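PHO85 cyclin-10 (Saccharomyces cerevisiae, PDB 4KRD) serves as the cyclin partner of the cyclin-dependent kinase Pho85, directing it to phosphorylate and negatively regulate glycogen synthase Gsy2 and so restrain glycogen accumulation. Local coordinates at residues B[93-98]-B[155-160]. Residues are numbered along the deposited sequence; the frame is centred on the assembly and turned at random.
Sequences DKCEYQ and HEYFSK
The last turn of helix 84-95 and the turn that follows it meet the side of helix 155-162, with the backbones closest at C95 and F158, whose CA atoms are 8.2 Å apart. E96, at positive phi, breaks the helix, and the chain turns there so that Y97 points back toward the second helix. A carbonyl in the last turn of a helix, K94 O, here takes its donor from a side chain of a distant helix. Y157, with CG anti to its backbone N (chi1 -174°), reaches across to residues 93-98, and its OH donates to K94 O at 2.8 Å. The carbonyl oxygen lies in the plane of the phenol ring, at its edge, whereas the hydroxyl stands 34° out of the carbonyl plane and meets the C=O at 125°. K94 CB packs near the same hydroxyl, although the rest of the lysine chain leads away. Beside this bond the contact is buried, made by C95 SG, the F158 ring and the edge and hydroxyl of Y97. C95 SG touches both the Y157 and F158 rings, 4.5 Å from Y157 CE2 and 4.3 Å from F158 CD1, the latter an oblique sulfur-aromatic contact. Y97 and F158 cross obliquely: Y97 OH approaches F158 CD1 to 3.7 Å, while C95 CB lies over one face of the Y97 ring, toward its rim. H153 extends the cluster, its ring meeting those of Y157 and Y97 and its NE2 hydrogen-bonded to C95 O. A phenylalanine in place of Y157 would take away the hydroxyl and with it the donor to K94 O, which would probably loosen the tie between the helices. Within this cyclin domain, one directed hydrogen bond at the more exposed margin and the buried contacts of C95, Y97 and F158 thus join the end of one helix to another far along the chain.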
loop_
_atom_site.group_PDB
_atom_site.type_symbol
_atom_site.label_atom_id
_atom_site.label_comp_id
_atom_site.label_asym_id
_atom_site.label_seq_id
_atom_site.Cartn_x
_atom_site.Cartn_y
_atom_site.Cartn_z
ATOM N N ASP B 93 12.258 -13.911 -19.793
ATOM C CA ASP B 93 11.784 -14.268 -21.131
ATOM C C ASP B 93 10.285 -14.541 -21.113
ATOM O O ASP B 93 9.556 -14.169 -22.041
ATOM C CB ASP B 93 12.518 -15.509 -21.652
ATOM C CG ASP B 93 13.911 -15.191 -22.167
ATOM O OD1 ASP B 93 14.180 -14.007 -22.472
ATOM O OD2 ASP B 93 14.733 -16.130 -22.268
ATOM N N LYS B 94 9.834 -15.188 -20.042
ATOM C CA LYS B 94 8.441 -15.582 -19.884
ATOM C C LYS B 94 7.552 -14.474 -19.306
ATOM O O LYS B 94 6.352 -14.416 -19.590
ATOM C CB LYS B 94 8.358 -16.816 -18.982
ATOM C CG LYS B 94 9.094 -18.035 -19.503
ATOM C CD LYS B 94 8.325 -18.720 -20.629
ATOM C CE LYS B 94 8.899 -20.105 -20.929
ATOM N NZ LYS B 94 8.140 -20.819 -21.998
ATOM N N CYS B 95 8.132 -13.591 -18.499
ATOM C CA CYS B 95 7.327 -12.613 -17.762
ATOM C C CYS B 95 7.468 -11.181 -18.244
ATOM O O CYS B 95 6.561 -10.385 -18.065
ATOM C CB CYS B 95 7.651 -12.665 -16.272
ATOM S SG CYS B 95 7.249 -14.204 -15.509
ATOM N N GLU B 96 8.613 -10.844 -18.829
ATOM C CA GLU B 96 8.822 -9.497 -19.359
ATOM C C GLU B 96 8.528 -8.393 -18.335
ATOM O O GLU B 96 7.696 -7.509 -18.558
ATOM C CB GLU B 96 8.011 -9.296 -20.645
ATOM C CG GLU B 96 8.464 -10.194 -21.796
ATOM C CD GLU B 96 7.556 -10.091 -23.021
ATOM O OE1 GLU B 96 6.796 -9.101 -23.134
ATOM O OE2 GLU B 96 7.607 -11.007 -23.872
ATOM N N TYR B 97 9.243 -8.438 -17.215
ATOM C CA TYR B 97 9.079 -7.431 -16.172
ATOM C C TYR B 97 9.942 -6.206 -16.425
ATOM O O TYR B 97 10.932 -6.271 -17.156
ATOM C CB TYR B 97 9.440 -8.019 -14.801
ATOM C CG TYR B 97 8.476 -9.070 -14.314
ATOM C CD1 TYR B 97 7.113 -8.823 -14.268
ATOM C CD2 TYR B 97 8.932 -10.308 -13.879
ATOM C CE1 TYR B 97 6.225 -9.783 -13.813
ATOM C CE2 TYR B 97 8.055 -11.273 -13.422
ATOM C CZ TYR B 97 6.704 -11.007 -13.394
ATOM O OH TYR B 97 5.829 -11.970 -12.945
ATOM N N GLN B 98 9.551 -5.098 -15.802
ATOM C CA GLN B 98 10.330 -3.866 -15.760
ATOM C C GLN B 98 11.529 -4.053 -14.864
ATOM O O GLN B 98 11.521 -4.927 -14.005
ATOM C CB GLN B 98 9.476 -2.747 -15.170
ATOM C CG GLN B 98 8.388 -2.252 -16.091
ATOM C CD GLN B 98 8.943 -1.417 -17.226
ATOM O OE1 GLN B 98 9.079 -1.895 -18.355
ATOM N NE2 GLN B 98 9.281 -0.165 -16.928
ATOM N N HIS B 155 -1.144 -17.068 -10.394
ATOM C CA HIS B 155 -0.380 -17.989 -9.571
ATOM C C HIS B 155 -0.012 -19.229 -10.385
ATOM O O HIS B 155 1.069 -19.796 -10.223
ATOM C CB HIS B 155 -1.199 -18.380 -8.344
ATOM C CG HIS B 155 -0.368 -18.798 -7.174
ATOM N ND1 HIS B 155 -0.333 -20.094 -6.710
ATOM C CD2 HIS B 155 0.468 -18.090 -6.379
ATOM C CE1 HIS B 155 0.478 -20.165 -5.672
ATOM N NE2 HIS B 155 0.976 -18.962 -5.449
ATOM N N GLU B 156 -0.923 -19.641 -11.262
ATOM C CA GLU B 156 -0.699 -20.790 -12.131
ATOM C C GLU B 156 0.452 -20.527 -13.099
ATOM O O GLU B 156 1.404 -21.297 -13.166
ATOM C CB GLU B 156 -1.977 -21.112 -12.911
ATOM C CG GLU B 156 -1.929 -22.413 -13.693
ATOM C CD GLU B 156 -3.299 -22.822 -14.203
ATOM O OE1 GLU B 156 -4.131 -21.922 -14.429
ATOM O OE2 GLU B 156 -3.546 -24.038 -14.371
ATOM N N TYR B 157 0.355 -19.433 -13.846
ATOM C CA TYR B 157 1.388 -19.063 -14.800
ATOM C C TYR B 157 2.777 -18.911 -14.169
ATOM O O TYR B 157 3.766 -19.465 -14.675
ATOM C CB TYR B 157 1.012 -17.778 -15.528
ATOM C CG TYR B 157 1.978 -17.444 -16.634
ATOM C CD1 TYR B 157 2.020 -18.214 -17.789
ATOM C CD2 TYR B 157 2.854 -16.371 -16.528
ATOM C CE1 TYR B 157 2.904 -17.927 -18.807
ATOM C CE2 TYR B 157 3.742 -16.072 -17.549
ATOM C CZ TYR B 157 3.759 -16.857 -18.688
ATOM O OH TYR B 157 4.634 -16.589 -19.716
ATOM N N PHE B 158 2.868 -18.157 -13.076
ATOM C CA PHE B 158 4.173 -17.982 -12.412
ATOM C C PHE B 158 4.778 -19.307 -11.915
ATOM O O PHE B 158 5.974 -19.558 -12.086
ATOM C CB PHE B 158 4.099 -16.959 -11.275
ATOM C CG PHE B 158 5.449 -16.437 -10.848
ATOM C CD1 PHE B 158 6.058 -15.410 -11.545
ATOM C CD2 PHE B 158 6.118 -16.994 -9.764
ATOM C CE1 PHE B 158 7.317 -14.938 -11.165
ATOM C CE2 PHE B 158 7.371 -16.525 -9.378
ATOM C CZ PHE B 158 7.974 -15.500 -10.083
ATOM N N SER B 159 3.961 -20.147 -11.289
ATOM C CA SER B 159 4.407 -21.474 -10.867
ATOM C C SER B 159 5.057 -22.259 -12.013
ATOM O O SER B 159 6.167 -22.772 -11.876
ATOM C CB SER B 159 3.224 -22.275 -10.321
ATOM O OG SER B 159 2.682 -21.656 -9.172
ATOM N N LYS B 160 4.365 -22.341 -13.145
ATOM C CA LYS B 160 4.869 -23.084 -14.300
ATOM C C LYS B 160 6.163 -22.491 -14.828
ATOM O O LYS B 160 7.065 -23.219 -15.238
ATOM C CB LYS B 160 3.834 -23.116 -15.423
ATOM C CG LYS B 160 2.539 -23.816 -15.060
ATOM C CD LYS B 160 1.532 -23.707 -16.206
ATOM C CE LYS B 160 0.182 -24.307 -15.833
ATOM N NZ LYS B 160 -0.804 -24.115 -16.936
#